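Local coordinates for protein sugar phosphate isomerase/epimerase (Parabacteroides distasonis, PDB 3OBE) that probably works as a sugar phosphate isomerase or epimerase, built on a xylose isomerase-like TIM barrel, at residues A[23-29]-A[274-278]; A[50-56]-A[90-96]; A[148-153]-A[203-209]. One frame throughout, in Å; residues are numbered along the deposited sequence.

Interaction 1: residues A[23-29]-A[274-278]; sequences MGLQTYS and YYVEL. With EOH (ethanol), chain D.
Residues 24-26 and 274-276 run parallel as neighbouring strands, the first and last of a TIM barrel, so their pairing joins the two ends of the chain's strand succession. The short axes approach to 3.9 Å and cross at -53°. Gly24 pairs with Tyr275 (CA-CA 4.1 Å) and Leu25 with Val276 (CA-CA 4.5 Å). The ladder runs from Val276 N to Gly24 O (2.8 Å) and from Gln26 N to Val276 O (2.8 Å), with a weak bond from Gly24 N to Tyr274 O (3.0 Å). After Gln26 the first segment curls into a 3-10 turn, Ser29 N bonding Gln26 O at 3.0 Å.

Glycine suits position 24 because a CB there would clash with Tyr275 CD1. The Tyr275 ring (chi1 m) points into the barrel, where its hydroxyl bonds Ser93. On the opposite face Leu25 (t, p) and Val276 (t) are apolar, CD1 of Leu25 lying 4.1 Å from CB of Val276; helix 287-300 packs on Val276. CG of selenomethionine Met23 rests 3.9 Å from CE1 of Tyr274, whose N donates to an ethanol O at 3.0 Å.

At the C-terminal ends of the strands, where TIM barrels carry their active sites, Gln26 OE1 accepts Tyr28 N (2.8 Å) and Glu277 extends (chi1 and chi2 t) to within about 3 Å (nearest atoms) of a phosphate, probably from the crystallisation liquor. Small, polar Ser29 (chi1 m) ties the turn to the outgoing loop: its OG donates to Gln26 O at 2.8 Å and accepts Leu278 N at 3.0 Å.

Interaction 2: residues A[50-56]-A[90-96]; sequences YTDLEIF and LRISSSH. With EOH (ethanol), chain H; EOH (ethanol), chain G; EOH (ethanol), chain E.
The second and third parallel strands of the TIM barrel, 52-55 and 91-95, meet here. Their axes lie 4.3 Å apart at -27°. Asp52 pairs with Arg91 and Leu53 with Ile92; a beta bulge at Ser93 shifts the register by one, so Glu54 faces Ser94 and Ile55 faces Ser95. Leu53 O accepts both Ser93 N (3.0 Å) and, weakly, Ser94 N (3.3 Å). The ladder adds Arg91 N to Thr51 O (3.0 Å), Leu53 N to Arg91 O (2.8 Å), Ile55 N to Ser94 O (3.0 Å) and His96 N to Ile55 O (2.9 Å).

On the face of Asp52 and Glu54, at its N-terminal end, Ser93 OG (p) donates to Asp52 OD2 at 2.6 Å; a water bridges that OD2 (2.6 Å) to Arg91 NH1 (2.9 Å), and Arg91 NH2 bonds Ser129. Extended Glu54 (t, t) accepts Ser94 OG on OE2 at 2.8 Å, while its OE1 bonds His244 and Gln26. The other face is mostly aliphatic, with Ser95 OG bonded to His123; Ile55 and Ile92 (CG2 atoms 3.9 Å apart) fill the layer under helix 78-87.

His96 donates from ND1 to an ethanol O at 2.5 Å, and its side chain comes within about 3 Å (nearest atoms) of a phosphate, both probably from the crystallisation liquor. Acidic and histidine side chains at the C-terminal mouth are consistent with a xylose isomerase-like TIM-barrel active site.

Interaction 3: residues A[148-153]-A[203-209]; sequences VSEIFN and LFLKNTD
Phe152 and Phe204 both take chi1 m with chi2 near zero (-7° and -14°), which turns the edge of the Phe152 ring onto the face of Phe204: a T-shaped pair with centroids 5.5 Å apart and planes at 67°. They project from segments 148-153 and 203-207 of helices 142-160 and 200-207; these short axes cross at -53° and approach to 9.3 Å. Val148 (t) adds CG1 at 3.8 Å from Phe204 CE1, and Tyr168 of strand 165-169 meets both rings from the barrel wall.

Small Ser149 (m) permits the closest backbone approach, its CA 5.6 Å from that of Thr208, with CB 3.4 Å from Asn207 O. Asn153 (m, chi2 -21°) suits the helix side facing 207-209 because its amide accepts and donates: OD1 takes Asp209 N at 2.9 Å, and ND2 gives weakly to Asn207 O at 3.4 Å. Thr208 (p) turns its OG1 back to Phe204 O at 2.7 Å. Such packing joins adjacent helices in the helical shell of a TIM (beta/alpha)8 barrel.

Interactions 1 and 2 are neighbours in one parallel sheet, their centres about 8 Å apart, because strands 24-26 and 52-55 lie side by side: across it the order is 91-95, 52-55, 24-26, 273-276. They touch directly, with Tyr275 OH 2.7 Å from Ser93 OG and Met23 N 2.9 Å from Thr51 OG1, both probable hydrogen bonds. Interaction 3 lies in the helical shell, its centre about 25 Å from each of the others and across the chain's centre from interaction 2. Along the chain, interaction 2 precedes interaction 3, and both fall within the 244 residues between the segments of interaction 1. Together they sample strand pairing beside the probable pocket and helix packing around the same TIM barrel.

Interaction 1: residues A[23-29]-A[274-278]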
loop_
_atom_site.group_PDB
_atom_site.type_symbol
_atom_site.label_atom_id
_atom_site.label_comp_id
_atom_site.label_asym_id
_atom_site.label_seq_id
_atom_site.Cartn_x
_atom_site.Cartn_y
_atom_site.Cartn_z
HETATM N N MSE A 23 7.426 -11.383 -1.155
HETATM C CA MSE A 23 6.350 -11.110 -0.219
HETATM C C MSE A 23 6.659 -9.848 0.572
HETATM O O MSE A 23 7.715 -9.725 1.199
HETATM C CB MSE A 23 6.170 -12.307 0.737
HETATM C CG MSE A 23 5.207 -12.060 1.810
HETATM SE SE MSE A 23 5.085 -13.779 2.808
HETATM C CE MSE A 23 6.579 -13.660 3.728
ATOM N N GLY A 24 5.732 -8.891 0.542
ATOM C CA GLY A 24 5.937 -7.661 1.274
ATOM C C GLY A 24 5.156 -7.516 2.562
ATOM O O GLY A 24 4.146 -8.212 2.803
ATOM N N LEU A 25 5.624 -6.573 3.367
ATOM C CA LEU A 25 4.974 -6.220 4.635
ATOM C C LEU A 25 4.940 -4.724 4.771
ATOM O O LEU A 25 5.986 -4.067 4.620
ATOM C CB LEU A 25 5.784 -6.779 5.844
ATOM C CG LEU A 25 5.207 -6.423 7.231
ATOM C CD1 LEU A 25 3.876 -7.121 7.486
ATOM C CD2 LEU A 25 6.167 -6.767 8.360
ATOM N N GLN A 26 3.775 -4.179 5.132
ATOM C CA GLN A 26 3.684 -2.792 5.590
ATOM C C GLN A 26 4.107 -2.731 7.049
ATOM O O GLN A 26 3.492 -3.327 7.919
ATOM C CB GLN A 26 2.276 -2.243 5.369
ATOM C CG GLN A 26 1.908 -0.955 6.124
ATOM C CD GLN A 26 2.900 0.190 5.934
ATOM O OE1 GLN A 26 3.602 0.554 6.868
ATOM N NE2 GLN A 26 2.976 0.744 4.712
ATOM N N THR A 27 5.209 -2.045 7.330
ATOM C CA THR A 27 5.816 -2.130 8.615
ATOM C C THR A 27 5.061 -1.434 9.773
ATOM O O THR A 27 5.357 -1.667 10.979
ATOM C CB THR A 27 7.250 -1.544 8.574
ATOM O OG1 THR A 27 7.190 -0.172 8.203
ATOM C CG2 THR A 27 8.179 -2.390 7.615
ATOM N N TYR A 28 4.094 -0.602 9.410
ATOM C CA TYR A 28 3.183 -0.053 10.380
ATOM C C TYR A 28 2.481 -1.181 11.173
ATOM O O TYR A 28 2.133 -0.988 12.334
ATOM C CB TYR A 28 2.170 0.820 9.686
ATOM C CG TYR A 28 1.298 1.615 10.634
ATOM C CD1 TYR A 28 1.818 2.668 11.369
ATOM C CD2 TYR A 28 -0.050 1.265 10.802
ATOM C CE1 TYR A 28 1.010 3.398 12.234
ATOM C CE2 TYR A 28 -0.856 1.986 11.669
ATOM C CZ TYR A 28 -0.320 3.024 12.375
ATOM O OH TYR A 28 -1.137 3.742 13.216
ATOM N N SER A 29 2.386 -2.367 10.569
ATOM C CA SER A 29 1.828 -3.549 11.245
ATOM C C SER A 29 2.503 -3.891 12.557
ATOM O O SER A 29 1.863 -4.486 13.408
ATOM C CB SER A 29 1.942 -4.795 10.345
ATOM O OG SER A 29 1.284 -4.573 9.109
ATOM N N TYR A 274 2.705 -7.306 -3.586
ATOM C CA TYR A 274 1.775 -7.067 -2.516
ATOM C C TYR A 274 2.435 -6.874 -1.157
ATOM O O TYR A 274 3.554 -7.353 -0.904
ATOM C CB TYR A 274 0.764 -8.212 -2.416
ATOM C CG TYR A 274 1.360 -9.527 -1.939
ATOM C CD1 TYR A 274 1.438 -9.844 -0.598
ATOM C CD2 TYR A 274 1.835 -10.462 -2.864
ATOM C CE1 TYR A 274 1.978 -11.050 -0.176
ATOM C CE2 TYR A 274 2.422 -11.643 -2.438
ATOM C CZ TYR A 274 2.461 -11.936 -1.114
ATOM O OH TYR A 274 2.998 -13.158 -0.753
ATOM N N TYR A 275 1.732 -6.180 -0.288
ATOM C CA TYR A 275 2.178 -5.986 1.073
ATOM C C TYR A 275 1.107 -6.434 2.034
ATOM O O TYR A 275 -0.071 -6.040 1.924
ATOM C CB TYR A 275 2.538 -4.514 1.329
ATOM C CG TYR A 275 3.592 -4.057 0.372
ATOM C CD1 TYR A 275 4.940 -4.230 0.642
ATOM C CD2 TYR A 275 3.239 -3.444 -0.839
ATOM C CE1 TYR A 275 5.925 -3.823 -0.290
ATOM C CE2 TYR A 275 4.187 -3.081 -1.766
ATOM C CZ TYR A 275 5.531 -3.245 -1.479
ATOM O OH TYR A 275 6.470 -2.875 -2.426
ATOM N N VAL A 276 1.538 -7.270 2.985
ATOM C CA VAL A 276 0.727 -7.665 4.114
ATOM C C VAL A 276 0.571 -6.524 5.123
ATOM O O VAL A 276 1.542 -5.805 5.425
ATOM C CB VAL A 276 1.380 -8.896 4.818
ATOM C CG1 VAL A 276 0.680 -9.252 6.099
ATOM C CG2 VAL A 276 1.416 -10.109 3.856
ATOM N N GLU A 277 -0.619 -6.403 5.684
ATOM C CA GLU A 277 -0.836 -5.521 6.823
ATOM C C GLU A 277 -1.722 -6.195 7.846
ATOM O O GLU A 277 -2.676 -6.890 7.490
ATOM C CB GLU A 277 -1.435 -4.186 6.412
ATOM C CG GLU A 277 -1.519 -3.198 7.616
ATOM C CD GLU A 277 -1.595 -1.725 7.253
ATOM O OE1 GLU A 277 -1.556 -1.386 6.059
ATOM O OE2 GLU A 277 -1.674 -0.924 8.215
ATOM N N LEU A 278 -1.420 -5.962 9.114
ATOM C CA LEU A 278 -2.253 -6.362 10.236
ATOM C C LEU A 278 -2.519 -5.163 11.136
ATOM O O LEU A 278 -1.635 -4.350 11.369
ATOM C CB LEU A 278 -1.619 -7.426 11.109
ATOM C CG LEU A 278 -1.604 -8.885 10.661
ATOM C CD1 LEU A 278 -0.812 -9.122 9.408
ATOM C CD2 LEU A 278 -1.157 -9.829 11.817
HETATM C C1 EOH D . 6.495 -7.910 -2.880
HETATM C C2 EOH D . 6.378 -6.392 -2.926
HETATM O O EOH D . 5.356 -8.668 -3.275
#

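Interaction 2: residues A[50-56]-A[90-96]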
loop_
_atom_site.group_PDB
_atom_site.type_symbol
_atom_site.label_atom_id
_atom_site.label_comp_id
_atom_site.label_asym_id
_atom_site.label_seq_id
_atom_site.Cartn_x
_atom_site.Cartn_y
_atom_site.Cartn_z
ATOM N N TYR A 50 9.650 -12.727 4.414
ATOM C CA TYR A 50 9.453 -11.419 3.814
ATOM C C TYR A 50 10.675 -10.998 3.032
ATOM O O TYR A 50 11.811 -11.203 3.470
ATOM C CB TYR A 50 9.059 -10.343 4.853
ATOM C CG TYR A 50 7.685 -10.600 5.447
ATOM C CD1 TYR A 50 6.498 -10.267 4.731
ATOM C CD2 TYR A 50 7.548 -11.199 6.702
ATOM C CE1 TYR A 50 5.263 -10.507 5.242
ATOM C CE2 TYR A 50 6.282 -11.450 7.228
ATOM C CZ TYR A 50 5.143 -11.110 6.496
ATOM O OH TYR A 50 3.882 -11.376 6.967
ATOM N N THR A 51 10.433 -10.422 1.860
ATOM C CA THR A 51 11.475 -9.925 0.957
ATOM C C THR A 51 11.429 -8.378 0.803
ATOM O O THR A 51 12.461 -7.749 0.525
ATOM C CB THR A 51 11.372 -10.568 -0.465
ATOM O OG1 THR A 51 10.077 -10.284 -0.991
ATOM C CG2 THR A 51 11.623 -12.095 -0.387
ATOM N N ASP A 52 10.260 -7.788 1.010
ATOM C CA ASP A 52 9.995 -6.429 0.669
ATOM C C ASP A 52 9.271 -5.722 1.812
ATOM O O ASP A 52 8.450 -6.331 2.475
ATOM C CB ASP A 52 9.091 -6.394 -0.545
ATOM C CG ASP A 52 9.838 -6.655 -1.814
ATOM O OD1 ASP A 52 10.239 -7.827 -2.057
ATOM O OD2 ASP A 52 10.077 -5.664 -2.551
ATOM N N LEU A 53 9.591 -4.455 2.003
ATOM C CA LEU A 53 8.906 -3.602 2.973
ATOM C C LEU A 53 8.244 -2.429 2.301
ATOM O O LEU A 53 8.813 -1.811 1.392
ATOM C CB LEU A 53 9.903 -3.074 4.001
ATOM C CG LEU A 53 10.684 -4.122 4.818
ATOM C CD1 LEU A 53 11.631 -3.430 5.872
ATOM C CD2 LEU A 53 9.780 -5.151 5.504
ATOM N N GLU A 54 7.070 -2.089 2.824
ATOM C CA GLU A 54 6.433 -0.808 2.539
ATOM C C GLU A 54 6.416 -0.038 3.844
ATOM O O GLU A 54 5.926 -0.540 4.867
ATOM C CB GLU A 54 5.013 -1.000 1.972
ATOM C CG GLU A 54 4.281 0.303 1.660
ATOM C CD GLU A 54 2.899 0.012 1.150
ATOM O OE1 GLU A 54 2.086 -0.414 1.993
ATOM O OE2 GLU A 54 2.643 0.204 -0.086
ATOM N N ILE A 55 7.080 1.115 3.848
ATOM C CA ILE A 55 7.273 1.859 5.093
ATOM C C ILE A 55 6.226 2.988 5.230
ATOM O O ILE A 55 5.243 3.035 4.482
ATOM C CB ILE A 55 8.746 2.340 5.224
ATOM C CG1 ILE A 55 9.107 3.305 4.112
ATOM C CG2 ILE A 55 9.694 1.074 5.278
ATOM C CD1 ILE A 55 10.385 4.057 4.372
ATOM N N PHE A 56 6.442 3.832 6.224
ATOM C CA PHE A 56 5.557 4.906 6.583
ATOM C C PHE A 56 6.401 5.947 7.306
ATOM O O PHE A 56 7.540 5.707 7.646
ATOM C CB PHE A 56 4.407 4.375 7.456
ATOM C CG PHE A 56 4.842 3.937 8.812
ATOM C CD1 PHE A 56 5.369 2.687 9.018
ATOM C CD2 PHE A 56 4.752 4.814 9.899
ATOM C CE1 PHE A 56 5.777 2.283 10.304
ATOM C CE2 PHE A 56 5.171 4.415 11.176
ATOM C CZ PHE A 56 5.683 3.163 11.361
ATOM N N LEU A 90 16.483 -7.557 2.913
ATOM C CA LEU A 90 15.166 -7.070 2.561
ATOM C C LEU A 90 15.363 -5.888 1.611
ATOM O O LEU A 90 16.484 -5.476 1.375
ATOM C CB LEU A 90 14.418 -6.631 3.821
ATOM C CG LEU A 90 14.116 -7.718 4.867
ATOM C CD1 LEU A 90 13.594 -7.106 6.126
ATOM C CD2 LEU A 90 13.117 -8.734 4.308
ATOM N N ARG A 91 14.273 -5.371 1.048
ATOM C CA ARG A 91 14.316 -4.185 0.265
ATOM C C ARG A 91 13.114 -3.334 0.626
ATOM O O ARG A 91 11.991 -3.862 0.667
ATOM C CB ARG A 91 14.294 -4.563 -1.198
ATOM C CG ARG A 91 14.126 -3.390 -2.129
ATOM C CD ARG A 91 14.173 -3.732 -3.657
ATOM N NE ARG A 91 13.963 -2.430 -4.300
ATOM C CZ ARG A 91 12.970 -2.096 -5.109
ATOM N NH1 ARG A 91 12.126 -3.013 -5.587
ATOM N NH2 ARG A 91 12.868 -0.835 -5.496
ATOM N N ILE A 92 13.345 -2.041 0.836
ATOM C CA ILE A 92 12.242 -1.055 0.928
ATOM C C ILE A 92 11.785 -0.732 -0.499
ATOM O O ILE A 92 12.497 -0.012 -1.225
ATOM C CB ILE A 92 12.654 0.256 1.661
ATOM C CG1 ILE A 92 13.259 -0.046 3.024
ATOM C CG2 ILE A 92 11.424 1.168 1.773
ATOM C CD1 ILE A 92 13.961 1.175 3.709
ATOM N N SER A 93 10.634 -1.261 -0.878
ATOM C CA SER A 93 10.103 -1.118 -2.217
ATOM C C SER A 93 8.927 -0.201 -2.356
ATOM O O SER A 93 8.644 0.246 -3.484
ATOM C CB SER A 93 9.853 -2.460 -2.846
ATOM O OG SER A 93 9.079 -3.356 -2.065
ATOM N N SER A 94 8.280 0.150 -1.235
ATOM C CA SER A 94 7.210 1.086 -1.235
ATOM C C SER A 94 7.187 1.927 0.041
ATOM O O SER A 94 7.894 1.622 0.994
ATOM C CB SER A 94 5.889 0.333 -1.459
ATOM O OG SER A 94 4.792 1.196 -1.633
ATOM N N SER A 95 6.348 2.942 0.049
ATOM C CA SER A 95 6.246 3.865 1.144
ATOM C C SER A 95 4.881 4.512 1.107
ATOM O O SER A 95 4.416 4.911 0.056
ATOM C CB SER A 95 7.347 4.917 1.005
ATOM O OG SER A 95 7.179 5.944 1.967
ATOM N N HIS A 96 4.235 4.546 2.258
ATOM C CA HIS A 96 2.967 5.263 2.431
ATOM C C HIS A 96 3.227 6.681 2.957
ATOM O O HIS A 96 3.902 6.860 4.018
ATOM C CB HIS A 96 2.114 4.542 3.470
ATOM C CG HIS A 96 1.243 3.469 2.905
ATOM N ND1 HIS A 96 0.154 2.989 3.581
ATOM C CD2 HIS A 96 1.255 2.833 1.703
ATOM C CE1 HIS A 96 -0.424 2.048 2.864
ATOM N NE2 HIS A 96 0.181 1.971 1.698
HETATM C C1 EOH H . 0.695 3.644 7.006
HETATM C C2 EOH H . 0.582 4.680 8.134
HETATM O O EOH H . -0.139 3.969 5.885
HETATM C C1 EOH G . 9.006 4.744 9.978
HETATM C C2 EOH G . 9.338 4.000 11.239
HETATM O O EOH G . 9.540 4.163 8.816
HETATM C C1 EOH E . 8.074 -4.397 -6.646
HETATM C C2 EOH E . 6.832 -3.783 -6.029
HETATM O O EOH E . 9.224 -3.615 -6.357
HETATM O O HOH W 1 10.797 -5.539 -5.008
#

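Interaction 3: residues A[148-153]-A[203-209]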
loop_
_atom_site.group_PDB
_atom_site.type_symbol
_atom_site.label_atom_id
_atom_site.label_comp_id
_atom_site.label_asym_id
_atom_site.label_seq_id
_atom_site.Cartn_x
_atom_site.Cartn_y
_atom_site.Cartn_z
ATOM N N VAL A 148 -9.330 16.067 -6.879
ATOM C CA VAL A 148 -8.410 15.161 -6.245
ATOM C C VAL A 148 -7.675 14.326 -7.290
ATOM O O VAL A 148 -6.455 14.167 -7.212
ATOM C CB VAL A 148 -9.099 14.266 -5.143
ATOM C CG1 VAL A 148 -8.160 13.109 -4.715
ATOM C CG2 VAL A 148 -9.454 15.117 -3.944
ATOM N N SER A 149 -8.403 13.808 -8.273
ATOM C CA SER A 149 -7.760 13.008 -9.313
ATOM C C SER A 149 -6.705 13.815 -10.083
ATOM O O SER A 149 -5.660 13.263 -10.443
ATOM C CB SER A 149 -8.772 12.415 -10.285
ATOM O OG SER A 149 -9.690 11.601 -9.589
ATOM N N GLU A 150 -6.979 15.093 -10.342
ATOM C CA GLU A 150 -6.037 15.951 -11.051
ATOM C C GLU A 150 -4.750 16.135 -10.264
ATOM O O GLU A 150 -3.670 16.128 -10.836
ATOM C CB GLU A 150 -6.637 17.313 -11.334
ATOM C CG GLU A 150 -7.772 17.231 -12.318
ATOM C CD GLU A 150 -8.457 18.528 -12.583
ATOM O OE1 GLU A 150 -7.906 19.606 -12.248
ATOM O OE2 GLU A 150 -9.570 18.443 -13.202
ATOM N N ILE A 151 -4.874 16.284 -8.953
ATOM C CA ILE A 151 -3.735 16.392 -8.042
ATOM C C ILE A 151 -2.935 15.068 -8.002
ATOM O O ILE A 151 -1.710 15.079 -8.043
ATOM C CB ILE A 151 -4.213 16.758 -6.630
ATOM C CG1 ILE A 151 -4.702 18.224 -6.640
ATOM C CG2 ILE A 151 -3.078 16.519 -5.629
ATOM C CD1 ILE A 151 -5.557 18.696 -5.426
ATOM N N PHE A 152 -3.631 13.950 -7.955
ATOM C CA PHE A 152 -2.989 12.611 -8.051
ATOM C C PHE A 152 -2.220 12.423 -9.355
ATOM O O PHE A 152 -1.110 11.947 -9.327
ATOM C CB PHE A 152 -4.021 11.503 -7.880
ATOM C CG PHE A 152 -4.594 11.359 -6.476
ATOM C CD1 PHE A 152 -4.124 12.066 -5.389
ATOM C CD2 PHE A 152 -5.605 10.453 -6.284
ATOM C CE1 PHE A 152 -4.652 11.833 -4.127
ATOM C CE2 PHE A 152 -6.117 10.197 -5.052
ATOM C CZ PHE A 152 -5.652 10.904 -3.973
ATOM N N ASN A 153 -2.814 12.817 -10.496
ATOM C CA ASN A 153 -2.121 12.824 -11.782
ATOM C C ASN A 153 -0.811 13.607 -11.731
ATOM O O ASN A 153 0.224 13.107 -12.145
ATOM C CB ASN A 153 -3.007 13.349 -12.881
ATOM C CG ASN A 153 -3.956 12.315 -13.427
ATOM O OD1 ASN A 153 -3.754 11.122 -13.307
ATOM N ND2 ASN A 153 -5.021 12.798 -14.077
ATOM N N LEU A 203 -14.554 6.829 -9.587
ATOM C CA LEU A 203 -14.237 8.143 -10.032
ATOM C C LEU A 203 -12.713 8.381 -10.085
ATOM O O LEU A 203 -12.223 9.000 -11.033
ATOM C CB LEU A 203 -14.921 9.197 -9.162
ATOM C CG LEU A 203 -16.429 9.237 -9.305
ATOM C CD1 LEU A 203 -16.994 10.057 -8.094
ATOM C CD2 LEU A 203 -16.823 9.808 -10.694
ATOM N N PHE A 204 -11.984 7.909 -9.085
ATOM C CA PHE A 204 -10.535 8.055 -9.086
ATOM C C PHE A 204 -9.922 7.271 -10.242
ATOM O O PHE A 204 -9.063 7.790 -10.967
ATOM C CB PHE A 204 -9.881 7.570 -7.791
ATOM C CG PHE A 204 -10.104 8.410 -6.583
ATOM C CD1 PHE A 204 -10.597 9.703 -6.616
ATOM C CD2 PHE A 204 -9.816 7.872 -5.361
ATOM C CE1 PHE A 204 -10.753 10.439 -5.438
ATOM C CE2 PHE A 204 -9.957 8.586 -4.215
ATOM C CZ PHE A 204 -10.443 9.865 -4.229
ATOM N N LEU A 205 -10.377 6.057 -10.459
ATOM C CA LEU A 205 -9.922 5.286 -11.621
ATOM C C LEU A 205 -10.154 5.982 -12.945
ATOM O O LEU A 205 -9.248 6.067 -13.804
ATOM C CB LEU A 205 -10.579 3.900 -11.602
ATOM C CG LEU A 205 -10.048 2.981 -10.490
ATOM C CD1 LEU A 205 -11.102 1.947 -10.056
ATOM C CD2 LEU A 205 -8.778 2.223 -10.919
ATOM N N LYS A 206 -11.377 6.427 -13.135
ATOM C CA LYS A 206 -11.770 7.013 -14.423
ATOM C C LYS A 206 -11.171 8.363 -14.685
ATOM O O LYS A 206 -11.031 8.770 -15.858
ATOM C CB LYS A 206 -13.272 7.067 -14.575
ATOM C CG LYS A 206 -13.877 5.680 -14.388
ATOM C CD LYS A 206 -14.507 5.078 -15.549
ATOM C CE LYS A 206 -15.562 4.083 -15.099
ATOM N NZ LYS A 206 -16.176 3.388 -16.238
ATOM N N ASN A 207 -10.761 9.066 -13.631
ATOM C CA ASN A 207 -10.222 10.411 -13.786
ATOM C C ASN A 207 -8.706 10.519 -13.584
ATOM O O ASN A 207 -8.173 11.617 -13.576
ATOM C CB ASN A 207 -10.970 11.382 -12.857
ATOM C CG ASN A 207 -12.379 11.633 -13.357
ATOM O OD1 ASN A 207 -12.561 12.307 -14.364
ATOM N ND2 ASN A 207 -13.371 11.035 -12.704
ATOM N N THR A 208 -8.029 9.376 -13.474
ATOM C CA THR A 208 -6.555 9.341 -13.412
ATOM C C THR A 208 -5.997 8.594 -14.615
ATOM O O THR A 208 -6.648 7.740 -15.189
ATOM C CB THR A 208 -6.005 8.712 -12.118
ATOM O OG1 THR A 208 -6.544 7.409 -11.906
ATOM C CG2 THR A 208 -6.375 9.576 -10.915
ATOM N N ASP A 209 -4.813 9.016 -15.011
ATOM C CA ASP A 209 -4.114 8.454 -16.165
ATOM C C ASP A 209 -3.380 7.212 -15.760
ATOM O O ASP A 209 -2.526 7.299 -14.857
ATOM C CB ASP A 209 -3.089 9.497 -16.617
ATOM C CG ASP A 209 -2.373 9.143 -17.901
ATOM O OD1 ASP A 209 -2.193 7.951 -18.274
ATOM O OD2 ASP A 209 -1.908 10.123 -18.546
#